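Local coordinates for protein endosialidase (Enterobacteria phage phi92, PDB 4HIZ) that cleaves internal alpha2,8 and alpha2,9 linkages of polysialic acid as a trimeric phage enzyme with a sialidase propeller and a beta-helix, at residues P41-S44 with A50-Y53; C154-Y159 with Y184-T189; Q628-N633 with R639-A644. All coordinates share one frame; numbering follows the deposited sequence.

Contact 1: P41-S44 with A50-Y53; sequences PDIS and AFVY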
ATOM      1  N   PRO A  41      14.375  -5.005 -37.148  1.00 17.41           N
ATOM      2  CA  PRO A  41      13.278  -5.922 -37.446  1.00 18.06           C
ATOM      3  C   PRO A  41      12.299  -5.941 -36.272  1.00 18.01           C
ATOM      4  O   PRO A  41      12.389  -5.104 -35.372  1.00 18.42           O
ATOM      5  CB  PRO A  41      13.995  -7.261 -37.566  1.00 18.12           C
ATOM      6  CG  PRO A  41      15.076  -7.179 -36.504  1.00 18.16           C
ATOM      7  CD  PRO A  41      15.559  -5.720 -36.599  1.00 17.49           C
ATOM      8  N   ASP A  42      11.370  -6.880 -36.287  1.00 17.83           N
ATOM      9  CA  ASP A  42      10.438  -7.016 -35.187  1.00 17.91           C
ATOM     10  C   ASP A  42      11.168  -7.746 -34.052  1.00 17.11           C
ATOM     11  O   ASP A  42      11.104  -8.969 -33.941  1.00 18.53           O
ATOM     12  CB  ASP A  42       9.243  -7.831 -35.667  1.00 17.98           C
ATOM     13  CG  ASP A  42       8.079  -7.796 -34.689  1.00 19.07           C
ATOM     14  OD1 ASP A  42       8.244  -7.296 -33.553  1.00 18.34           O
ATOM     15  OD2 ASP A  42       6.997  -8.281 -35.076  1.00 20.43           O
ATOM     16  N   ILE A  43      11.875  -6.991 -33.220  1.00 15.79           N
ATOM     17  CA  ILE A  43      12.724  -7.580 -32.184  1.00 15.93           C
ATOM     18  C   ILE A  43      11.981  -8.524 -31.223  1.00 17.04           C
ATOM     19  O   ILE A  43      12.529  -9.543 -30.794  1.00 16.22           O
ATOM     20  CB  ILE A  43      13.503  -6.453 -31.467  1.00 15.08           C
ATOM     21  CG1 ILE A  43      14.481  -5.820 -32.450  1.00 16.89           C
ATOM     22  CG2 ILE A  43      14.315  -7.004 -30.245  1.00 15.25           C
ATOM     23  CD1 ILE A  43      15.121  -4.541 -31.898  1.00 16.42           C
ATOM     24  N   SER A  44      10.711  -8.237 -30.944  1.00 18.32           N
ATOM     25  CA  SER A  44       9.979  -9.058 -29.985  0.51 19.55           C
ATOM     26  C   SER A  44       9.693 -10.475 -30.507  1.00 20.21           C
ATOM     27  O   SER A  44       9.326 -11.359 -29.730  1.00 22.46           O
ATOM     28  CB  SER A  44       8.683  -8.364 -29.582  0.51 20.80           C
ATOM     29  OG  SER A  44       7.883  -8.176 -30.719  0.51 21.43           O
ATOM     30  N   ALA A  50      20.839 -10.590 -31.623  1.00 14.73           N
ATOM     31  CA  ALA A  50      21.171  -9.168 -31.575  1.00 15.20           C
ATOM     32  C   ALA A  50      21.331  -8.608 -32.980  1.00 15.45           C
ATOM     33  O   ALA A  50      21.654  -9.349 -33.917  1.00 16.48           O
ATOM     34  CB  ALA A  50      22.428  -8.945 -30.779  1.00 17.45           C
ATOM     35  N   PHE A  51      21.131  -7.295 -33.108  1.00 15.18           N
ATOM     36  CA  PHE A  51      21.062  -6.651 -34.421  1.00 15.04           C
ATOM     37  C   PHE A  51      21.940  -5.411 -34.421  1.00 14.84           C
ATOM     38  O   PHE A  51      21.729  -4.498 -33.625  1.00 16.03           O
ATOM     39  CB  PHE A  51      19.605  -6.256 -34.728  1.00 16.08           C
ATOM     40  CG  PHE A  51      18.643  -7.403 -34.548  1.00 17.70           C
ATOM     41  CD1 PHE A  51      18.469  -8.335 -35.553  1.00 19.71           C
ATOM     42  CD2 PHE A  51      17.958  -7.581 -33.343  1.00 18.51           C
ATOM     43  CE1 PHE A  51      17.599  -9.427 -35.374  1.00 20.86           C
ATOM     44  CE2 PHE A  51      17.106  -8.670 -33.157  1.00 20.35           C
ATOM     45  CZ  PHE A  51      16.934  -9.594 -34.178  1.00 20.68           C
ATOM     46  N   VAL A  52      22.929  -5.378 -35.304  1.00 14.23           N
ATOM     47  CA  VAL A  52      23.775  -4.180 -35.435  1.00 14.66           C
ATOM     48  C   VAL A  52      23.145  -3.250 -36.455  1.00 15.40           C
ATOM     49  O   VAL A  52      22.876  -3.642 -37.605  1.00 16.45           O
ATOM     50  CB  VAL A  52      25.185  -4.521 -35.904  1.00 15.66           C
ATOM     51  CG1 VAL A  52      26.040  -3.233 -35.941  1.00 17.00           C
ATOM     52  CG2 VAL A  52      25.789  -5.571 -34.976  1.00 15.57           C
ATOM     53  N   TYR A  53      22.914  -2.013 -36.047  1.00 14.78           N
ATOM     54  CA  TYR A  53      22.102  -1.085 -36.846  1.00 15.36           C
ATOM     55  C   TYR A  53      22.683   0.321 -36.716  1.00 15.16           C
ATOM     56  O   TYR A  53      23.067   0.745 -35.616  1.00 15.69           O
ATOM     57  CB  TYR A  53      20.652  -1.111 -36.318  1.00 15.76           C
ATOM     58  CG  TYR A  53      19.756  -0.025 -36.888  1.00 16.38           C
ATOM     59  CD1 TYR A  53      19.556   0.087 -38.263  1.00 18.55           C
ATOM     60  CD2 TYR A  53      19.096   0.878 -36.043  1.00 16.48           C
ATOM     61  CE1 TYR A  53      18.723   1.103 -38.793  1.00 20.35           C
ATOM     62  CE2 TYR A  53      18.256   1.871 -36.546  1.00 18.57           C
ATOM     63  CZ  TYR A  53      18.078   1.987 -37.923  1.00 21.69           C
ATOM     64  OH  TYR A  53      17.257   2.973 -38.418  1.00 24.82           O
TER

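Contact 2: C154-Y159 with Y184-T189; sequences CGNRLY and YYRRPT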
ATOM      1  N   CYS A 154      33.719   1.183   3.989  1.00 11.62           N
ATOM      2  CA  CYS A 154      35.139   0.900   4.130  1.00 13.19           C
ATOM      3  C   CYS A 154      35.353   0.448   5.559  1.00 13.60           C
ATOM      4  O   CYS A 154      34.926   1.124   6.491  1.00 14.15           O
ATOM      5  CB  CYS A 154      35.948   2.172   3.842  1.00 13.32           C
ATOM      6  SG  CYS A 154      37.751   1.834   3.898  1.00 15.39           S
ATOM      7  N   GLY A 155      36.017  -0.689   5.733  1.00 13.95           N
ATOM      8  CA  GLY A 155      36.375  -1.136   7.076  1.00 14.64           C
ATOM      9  C   GLY A 155      35.186  -1.228   8.030  1.00 14.09           C
ATOM     10  O   GLY A 155      35.253  -0.753   9.179  1.00 15.23           O
ATOM     11  N   ASN A 156      34.098  -1.837   7.558  1.00 12.69           N
ATOM     12  CA  ASN A 156      32.857  -1.958   8.343  1.00 12.62           C
ATOM     13  C   ASN A 156      32.232  -0.642   8.827  1.00 12.52           C
ATOM     14  O   ASN A 156      31.458  -0.645   9.787  1.00 13.93           O
ATOM     15  CB  ASN A 156      33.054  -2.960   9.512  1.00 13.25           C
ATOM     16  CG  ASN A 156      33.338  -4.340   8.994  1.00 14.48           C
ATOM     17  OD1 ASN A 156      32.617  -4.821   8.097  1.00 15.71           O
ATOM     18  ND2 ASN A 156      34.401  -4.989   9.504  1.00 14.46           N
ATOM     19  N   ARG A 157      32.540   0.467   8.152  1.00 11.69           N
ATOM     20  CA  ARG A 157      31.814   1.711   8.386  1.00 12.51           C
ATOM     21  C   ARG A 157      31.189   2.210   7.085  1.00 12.37           C
ATOM     22  O   ARG A 157      31.769   2.041   5.991  1.00 13.16           O
ATOM     23  CB  ARG A 157      32.764   2.812   8.880  1.00 12.56           C
ATOM     24  CG  ARG A 157      33.485   2.474  10.209  1.00 12.39           C
ATOM     25  CD  ARG A 157      34.312   3.680  10.747  1.00 12.95           C
ATOM     26  NE  ARG A 157      33.461   4.836  11.027  1.00 13.63           N
ATOM     27  CZ  ARG A 157      32.739   5.004  12.138  1.00 14.71           C
ATOM     28  NH1 ARG A 157      32.767   4.100  13.113  1.00 14.71           N
ATOM     29  NH2 ARG A 157      32.008   6.105  12.294  1.00 15.20           N
ATOM     30  N   LEU A 158      30.045   2.878   7.209  1.00 10.70           N
ATOM     31  CA  LEU A 158      29.491   3.641   6.096  1.00 11.64           C
ATOM     32  C   LEU A 158      30.209   4.981   5.984  1.00 12.30           C
ATOM     33  O   LEU A 158      30.352   5.694   6.975  1.00 13.53           O
ATOM     34  CB  LEU A 158      28.022   3.922   6.404  1.00 11.94           C
ATOM     35  CG  LEU A 158      27.236   4.590   5.266  1.00 14.34           C
ATOM     36  CD1 LEU A 158      27.148   3.675   3.991  1.00 15.16           C
ATOM     37  CD2 LEU A 158      25.796   5.006   5.725  1.00 15.07           C
ATOM     38  N   TYR A 159      30.625   5.349   4.778  1.00 11.59           N
ATOM     39  CA  TYR A 159      31.200   6.661   4.538  1.00 11.73           C
ATOM     40  C   TYR A 159      30.383   7.359   3.467  1.00 11.97           C
ATOM     41  O   TYR A 159      29.980   6.734   2.503  1.00 12.94           O
ATOM     42  CB  TYR A 159      32.658   6.530   4.060  1.00 12.58           C
ATOM     43  CG  TYR A 159      33.616   6.339   5.212  1.00 13.53           C
ATOM     44  CD1 TYR A 159      34.115   7.442   5.925  1.00 13.49           C
ATOM     45  CD2 TYR A 159      33.985   5.057   5.625  1.00 14.00           C
ATOM     46  CE1 TYR A 159      34.980   7.254   7.040  1.00 13.53           C
ATOM     47  CE2 TYR A 159      34.860   4.854   6.729  1.00 14.69           C
ATOM     48  CZ  TYR A 159      35.324   5.950   7.428  1.00 14.55           C
ATOM     49  OH  TYR A 159      36.158   5.767   8.496  1.00 15.55           O
ATOM     50  N   TYR A 184      25.837  -4.446  11.696  1.00 12.37           N
ATOM     51  CA  TYR A 184      26.411  -5.769  11.479  1.00 12.19           C
ATOM     52  C   TYR A 184      26.279  -6.603  12.715  1.00 11.73           C
ATOM     53  O   TYR A 184      26.029  -6.067  13.822  1.00 12.26           O
ATOM     54  CB  TYR A 184      27.876  -5.716  10.965  1.00 12.56           C
ATOM     55  CG  TYR A 184      28.984  -5.263  11.938  1.00 12.54           C
ATOM     56  CD1 TYR A 184      29.377  -6.086  12.998  1.00 12.90           C
ATOM     57  CD2 TYR A 184      29.670  -4.063  11.739  1.00 12.58           C
ATOM     58  CE1 TYR A 184      30.405  -5.717  13.834  1.00 13.60           C
ATOM     59  CE2 TYR A 184      30.716  -3.687  12.575  1.00 12.22           C
ATOM     60  CZ  TYR A 184      31.051  -4.518  13.638  1.00 12.82           C
ATOM     61  OH  TYR A 184      32.090  -4.179  14.509  1.00 13.62           O
ATOM     62  N   TYR A 185      26.427  -7.913  12.522  1.00 11.62           N
ATOM     63  CA  TYR A 185      26.287  -8.907  13.588  1.00 11.73           C
ATOM     64  C   TYR A 185      27.539  -9.790  13.578  1.00 12.99           C
ATOM     65  O   TYR A 185      28.081 -10.104  12.507  1.00 13.91           O
ATOM     66  CB  TYR A 185      25.051  -9.792  13.244  1.00 11.63           C
ATOM     67  CG  TYR A 185      24.998 -11.060  14.030  1.00 13.51           C
ATOM     68  CD1 TYR A 185      24.710 -11.040  15.394  1.00 13.98           C
ATOM     69  CD2 TYR A 185      25.250 -12.294  13.422  1.00 14.43           C
ATOM     70  CE1 TYR A 185      24.664 -12.228  16.133  1.00 14.55           C
ATOM     71  CE2 TYR A 185      25.230 -13.492  14.173  1.00 14.66           C
ATOM     72  CZ  TYR A 185      24.925 -13.447  15.510  1.00 15.62           C
ATOM     73  OH  TYR A 185      24.890 -14.628  16.238  1.00 16.90           O
ATOM     74  N   ARG A 186      28.010 -10.192  14.757  1.00 12.85           N
ATOM     75  CA  ARG A 186      29.116 -11.148  14.854  1.00 12.84           C
ATOM     76  C   ARG A 186      28.767 -12.163  15.924  1.00 13.75           C
ATOM     77  O   ARG A 186      28.056 -11.827  16.901  1.00 14.13           O
ATOM     78  CB  ARG A 186      30.401 -10.439  15.335  1.00 13.77           C
ATOM     79  CG  ARG A 186      30.837  -9.288  14.476  1.00 15.52           C
ATOM     80  CD  ARG A 186      31.567  -9.758  13.225  1.00 18.46           C
ATOM     81  NE  ARG A 186      32.209  -8.607  12.560  1.00 20.23           N
ATOM     82  CZ  ARG A 186      33.439  -8.132  12.829  1.00 20.66           C
ATOM     83  NH1 ARG A 186      34.243  -8.715  13.722  1.00 21.85           N
ATOM     84  NH2 ARG A 186      33.901  -7.056  12.170  1.00 21.09           N
ATOM     85  N   ARG A 187      29.282 -13.385  15.767  1.00 14.33           N
ATOM     86  CA  ARG A 187      29.154 -14.418  16.785  0.63 14.94           C
ATOM     87  C   ARG A 187      30.550 -14.914  17.184  1.00 16.57           C
ATOM     88  O   ARG A 187      31.019 -15.934  16.684  1.00 16.97           O
ATOM     89  CB  ARG A 187      28.335 -15.559  16.214  0.63 14.45           C
ATOM     90  CG  ARG A 187      27.931 -16.597  17.255  0.63 15.19           C
ATOM     91  CD  ARG A 187      27.129 -17.653  16.621  0.63 16.01           C
ATOM     92  NE  ARG A 187      26.937 -18.779  17.530  0.63 17.70           N
ATOM     93  CZ  ARG A 187      27.498 -19.982  17.374  0.63 20.30           C
ATOM     94  NH1 ARG A 187      27.249 -20.935  18.248  0.63 23.39           N
ATOM     95  NH2 ARG A 187      28.299 -20.239  16.346  0.63 19.82           N
ATOM     96  N   PRO A 188      31.237 -14.167  18.066  1.00 17.51           N
ATOM     97  CA  PRO A 188      32.630 -14.478  18.382  1.00 17.42           C
ATOM     98  C   PRO A 188      32.729 -15.506  19.484  1.00 17.58           C
ATOM     99  O   PRO A 188      31.732 -15.820  20.126  1.00 18.09           O
ATOM    100  CB  PRO A 188      33.201 -13.120  18.871  1.00 18.00           C
ATOM    101  CG  PRO A 188      32.063 -12.101  18.666  1.00 18.74           C
ATOM    102  CD  PRO A 188      30.812 -12.909  18.693  1.00 18.69           C
ATOM    103  N   THR A 189      33.933 -16.028  19.691  1.00 17.44           N
ATOM    104  CA  THR A 189      34.212 -16.853  20.857  1.00 17.79           C
ATOM    105  C   THR A 189      35.343 -16.218  21.664  1.00 17.48           C
ATOM    106  O   THR A 189      36.386 -15.883  21.115  1.00 18.24           O
ATOM    107  CB  THR A 189      34.599 -18.280  20.421  1.00 19.74           C
ATOM    108  OG1 THR A 189      33.530 -18.877  19.648  1.00 20.09           O
ATOM    109  CG2 THR A 189      34.939 -19.156  21.641  1.00 20.40           C
TER

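Contact 3: Q628-N633 with R639-A644; sequences QLYGSN and RAILYA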
ATOM      1  N   GLN A 628     -19.810  24.953  27.273  1.00 11.22           N
ATOM      2  CA  GLN A 628     -20.195  25.278  25.899  1.00 10.73           C
ATOM      3  C   GLN A 628     -19.666  26.673  25.566  1.00 11.31           C
ATOM      4  O   GLN A 628     -19.915  27.657  26.296  1.00 12.31           O
ATOM      5  CB  GLN A 628     -21.733  25.229  25.707  1.00 11.10           C
ATOM      6  CG  GLN A 628     -22.292  23.801  25.989  1.00 12.63           C
ATOM      7  CD  GLN A 628     -23.582  23.530  25.247  1.00 14.56           C
ATOM      8  OE1 GLN A 628     -23.837  24.101  24.197  1.00 15.28           O
ATOM      9  NE2 GLN A 628     -24.384  22.617  25.781  1.00 15.80           N
ATOM     10  N   LEU A 629     -18.935  26.755  24.465  1.00 10.77           N
ATOM     11  CA  LEU A 629     -18.402  28.036  24.002  1.00 11.36           C
ATOM     12  C   LEU A 629     -19.133  28.336  22.699  1.00 11.46           C
ATOM     13  O   LEU A 629     -18.980  27.583  21.726  1.00 11.20           O
ATOM     14  CB  LEU A 629     -16.893  27.886  23.734  1.00 11.55           C
ATOM     15  CG  LEU A 629     -16.074  27.556  24.987  1.00 13.08           C
ATOM     16  CD1 LEU A 629     -14.572  27.214  24.654  1.00 14.08           C
ATOM     17  CD2 LEU A 629     -16.203  28.665  26.029  1.00 14.76           C
ATOM     18  N   TYR A 630     -19.956  29.390  22.672  1.00 11.27           N
ATOM     19  CA  TYR A 630     -20.715  29.703  21.457  1.00 11.83           C
ATOM     20  C   TYR A 630     -19.891  30.541  20.477  1.00 13.12           C
ATOM     21  O   TYR A 630     -19.104  31.383  20.893  1.00 14.30           O
ATOM     22  CB  TYR A 630     -21.992  30.494  21.802  1.00 12.74           C
ATOM     23  CG  TYR A 630     -23.085  29.762  22.561  1.00 14.33           C
ATOM     24  CD1 TYR A 630     -22.936  28.465  23.024  1.00 15.10           C
ATOM     25  CD2 TYR A 630     -24.287  30.404  22.809  1.00 15.80           C
ATOM     26  CE1 TYR A 630     -23.998  27.804  23.717  1.00 15.11           C
ATOM     27  CE2 TYR A 630     -25.321  29.797  23.494  1.00 17.27           C
ATOM     28  CZ  TYR A 630     -25.186  28.491  23.948  1.00 15.97           C
ATOM     29  OH  TYR A 630     -26.244  27.898  24.634  1.00 17.00           O
ATOM     30  N   GLY A 631     -20.061  30.285  19.186  1.00 12.05           N
ATOM     31  CA  GLY A 631     -19.392  31.050  18.143  1.00 11.89           C
ATOM     32  C   GLY A 631     -20.129  32.347  17.834  1.00 12.97           C
ATOM     33  O   GLY A 631     -21.257  32.597  18.296  1.00 13.87           O
ATOM     34  N   SER A 632     -19.499  33.143  16.982  1.00 13.73           N
ATOM     35  CA  SER A 632     -20.067  34.412  16.529  1.00 14.50           C
ATOM     36  C   SER A 632     -21.305  34.243  15.650  1.00 14.92           C
ATOM     37  O   SER A 632     -22.091  35.198  15.484  1.00 16.22           O
ATOM     38  CB  SER A 632     -18.978  35.197  15.790  1.00 16.36           C
ATOM     39  OG  SER A 632     -18.568  34.500  14.616  1.00 17.28           O
ATOM     40  N   ASN A 633     -21.479  33.051  15.082  1.00 13.34           N
ATOM     41  CA  ASN A 633     -22.665  32.812  14.234  1.00 14.06           C
ATOM     42  C   ASN A 633     -23.848  32.261  15.010  1.00 14.47           C
ATOM     43  O   ASN A 633     -24.946  32.168  14.469  1.00 16.33           O
ATOM     44  CB  ASN A 633     -22.342  31.850  13.090  1.00 15.63           C
ATOM     45  CG  ASN A 633     -21.369  32.429  12.118  1.00 17.73           C
ATOM     46  OD1 ASN A 633     -21.763  33.143  11.219  1.00 22.10           O
ATOM     47  ND2 ASN A 633     -20.087  32.150  12.297  1.00 17.40           N
ATOM     48  N   ARG A 639     -21.434  33.742  23.684  1.00 14.21           N
ATOM     49  CA  ARG A 639     -21.638  33.351  25.092  1.00 15.00           C
ATOM     50  C   ARG A 639     -20.749  32.169  25.475  1.00 13.52           C
ATOM     51  O   ARG A 639     -20.361  31.367  24.637  1.00 13.51           O
ATOM     52  CB  ARG A 639     -23.060  32.858  25.342  1.00 18.23           C
ATOM     53  CG  ARG A 639     -24.149  33.883  25.147  1.00 22.71           C
ATOM     54  CD  ARG A 639     -25.477  33.267  25.583  1.00 27.38           C
ATOM     55  NE  ARG A 639     -26.489  34.289  25.747  1.00 31.13           N
ATOM     56  CZ  ARG A 639     -27.763  34.023  25.985  1.00 33.17           C
ATOM     57  NH1 ARG A 639     -28.172  32.757  26.076  1.00 35.51           N
ATOM     58  NH2 ARG A 639     -28.630  35.015  26.114  1.00 32.76           N
ATOM     59  N   ALA A 640     -20.458  32.058  26.755  1.00 12.54           N
ATOM     60  CA  ALA A 640     -19.891  30.811  27.274  1.00 12.15           C
ATOM     61  C   ALA A 640     -20.779  30.374  28.421  1.00 12.40           C
ATOM     62  O   ALA A 640     -21.189  31.207  29.239  1.00 13.01           O
ATOM     63  CB  ALA A 640     -18.481  31.059  27.791  1.00 12.11           C
ATOM     64  N   ILE A 641     -21.117  29.076  28.481  1.00 12.42           N
ATOM     65  CA  ILE A 641     -21.950  28.598  29.559  1.00 13.07           C
ATOM     66  C   ILE A 641     -21.348  27.337  30.153  1.00 12.56           C
ATOM     67  O   ILE A 641     -21.031  26.380  29.425  1.00 12.43           O
ATOM     68  CB  ILE A 641     -23.380  28.248  29.057  1.00 14.51           C
ATOM     69  CG1 ILE A 641     -23.967  29.422  28.274  1.00 18.68           C
ATOM     70  CG2 ILE A 641     -24.299  27.869  30.230  1.00 13.62           C
ATOM     71  CD1 ILE A 641     -25.252  29.047  27.541  1.00 23.04           C
ATOM     72  N   LEU A 642     -21.195  27.345  31.479  1.00 12.09           N
ATOM     73  CA  LEU A 642     -20.661  26.192  32.202  1.00 11.38           C
ATOM     74  C   LEU A 642     -21.834  25.447  32.854  1.00 12.22           C
ATOM     75  O   LEU A 642     -22.641  26.059  33.551  1.00 13.14           O
ATOM     76  CB  LEU A 642     -19.644  26.671  33.267  1.00 12.55           C
ATOM     77  CG  LEU A 642     -19.068  25.556  34.167  1.00 15.11           C
ATOM     78  CD1 LEU A 642     -18.224  24.573  33.372  1.00 16.50           C
ATOM     79  CD2 LEU A 642     -18.197  26.227  35.215  1.00 16.23           C
ATOM     80  N   TYR A 643     -21.928  24.138  32.594  1.00 11.86           N
ATOM     81  CA  TYR A 643     -22.978  23.281  33.161  1.00 12.65           C
ATOM     82  C   TYR A 643     -22.310  22.304  34.117  1.00 13.19           C
ATOM     83  O   TYR A 643     -21.487  21.492  33.697  1.00 14.46           O
ATOM     84  CB  TYR A 643     -23.646  22.461  32.053  1.00 13.85           C
ATOM     85  CG  TYR A 643     -24.309  23.302  30.977  1.00 16.53           C
ATOM     86  CD1 TYR A 643     -23.562  23.883  29.951  1.00 17.81           C
ATOM     87  CD2 TYR A 643     -25.675  23.505  30.981  1.00 21.26           C
ATOM     88  CE1 TYR A 643     -24.174  24.658  28.962  1.00 21.25           C
ATOM     89  CE2 TYR A 643     -26.297  24.298  29.993  1.00 24.55           C
ATOM     90  CZ  TYR A 643     -25.551  24.834  28.989  1.00 26.88           C
ATOM     91  OH  TYR A 643     -26.169  25.616  28.020  1.00 33.42           O
ATOM     92  N   ALA A 644     -22.607  22.397  35.402  1.00 12.28           N
ATOM     93  CA  ALA A 644     -21.910  21.534  36.368  1.00 12.62           C
ATOM     94  C   ALA A 644     -22.903  21.116  37.450  1.00 13.07           C
ATOM     95  O   ALA A 644     -22.913  21.711  38.514  1.00 12.87           O
ATOM     96  CB  ALA A 644     -20.686  22.286  36.990  1.00 13.23           C
TER
HETATM   97  O   HOH W   1     -28.015  29.714  25.687  1.00 28.55           O

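Contact 1: P41-S44 with A50-Y53
P41 and I43 close on the ring of F51, a short loop folding back over the strand that follows it. The strands this loop connects, 33-36 and 49-53, are parallel neighbours in a mixed sheet that the N-terminal strands share with strands between 401 and 460. F51 leaves its strand with CB aimed at the loop, and its CG is anti to the carbonyl carbon (chi1 -52°), which turns one face of the ring to the proline. The first ring atom, CG, already feels the pyrrolidine, lying 4.1 Å from P41 CD. Along one side of the ring, CD1 comes 3.7 Å from P41 CG, and CE1 comes closest, 3.6 Å from P41 CG. Along the other side, CD2 and CE2 run past I43, whose CG1 lies 3.9 Å from F51 CE2 and approaches obliquely while the two side chains run antiparallel as they pass. At the tip, CZ still meets the proline, with P41 CG 3.8 Å away. F46 of the same loop meets F51 edge-to-face and also touches P41, while I43 reaches Y63 on strand 61-64. Between the two loop residues, D42 is the centre of an inverse gamma turn and points away from F51; its OD2 forms a salt bridge with K523 of the second subunit, joining the loop to that neighbour. The proline is seated by a CH-pi contact: P41 CG stands 3.7 Å from the F51 ring centroid, only 17° off the ring normal.

Contact 2: C154-Y159 with Y184-T189
N156, at the tip of a tight turn, meets Y184 and R186 with no hydrogen bond passing directly between the two segments. The apolar part is small: N156 CB lies 3.9 Å from Y184 CE2, approaching the ring obliquely. Y184 has its CG between the backbone N and the carbonyl carbon (chi1 71°), which carries the phenol towards the turn. The close polar pair is one of two donors, N156 ND2 and R186 NH2, 3.4 Å apart; the amide nitrogen stands at the guanidinium edge, near its plane, and the amide and guanidinium planes are 61° apart. R186 reaches this position because its chain bends at chi2 (-80°). Both groups are held by other acceptors. Carbonyl oxygens of three consecutive residues serve the contact: K206 O takes R186 NH1, K207 O takes N156 ND2 and H208 O takes the hydroxyl of Y184, while N156 OD1 bonds the hydroxyl of Y93. The segment 206-208 thus bridges the side chains that do not bond each other. Backbone bonds shape the turn itself: C154 N gives to R157 O at 2.9 Å, and R157 N returns to C154 O at 3.0 Å. G155 and N156 both have positive phi, forming a type I' turn that directs the asparagine at Y184 and R186. This is the two-residue beta hairpin joining strands 144-154 and 157-166 of a four-stranded propeller blade, set against the root of the glycan-binding beta domain inserted between that blade's third and fourth strands.

Contact 3: Q628-N633 with R639-A644
Y630 lies alongside R639 and crosses I641 at a slant, on the tightly packed side of two antiparallel strands. Three backbone bonds hold the strands: Q628 N to I641 O at 2.9 Å and nearly straight (178°), I641 N back to Q628 O, and Y630 N to R639 O at 2.8 Å. R639 O also accepts from S625 OG of the third subunit. Y630 and R639 point the same way, with R639 CB 3.7 Å from Y630 CD2 and the ring and guanidinium planes 23° apart. I641 CD1 touches the phenol end, 3.3 Å from Y630 OH. Q628 CG meets the Y643 ring obliquely, 3.6 Å from Y643 CE1, while Q628 OE1 accepts from R610 NE. On the face of L629 and A640, a non-hydrogen-bonded pair, L629 CD2 lies 3.7 Å from A640 CB.

The far ends of Y630 and R639 are joined more loosely. The arginine, its CG anti to the carbonyl carbon (chi1 -64°) and extended beyond, carries its guanidinium past the phenol. A water bridges them, 2.7 Å from Y630 OH but only weakly bonded to R639 NH1. R639 also has a cation-pi contact with Y636. The strands form a beta hairpin whose second strand, through A640 to L642, pairs in parallel with a strand of the third subunit, consistent with the interwoven, trimeric fibre-like C-terminal part of a phage tailspike.

From the N terminus, contact 1 closes first: five residues separate its segments, and it folds the loop after strand 33-36 onto the next strand, beside the second subunit. Contact 2 then spans 24 residues, most of them strand, and ties a hairpin of a propeller blade to the start of the inserted beta domain. Contact 3 again closes over five residues, in a hairpin of the distant C-terminal part. All three are in series; none nests within or crosses another. The centres of contacts 1 and 3 lie about 79 Å apart, on opposite sides of the chain's centre. Contacts 2 and 3 both touch the third subunit, and contacts 1 and 3 the second.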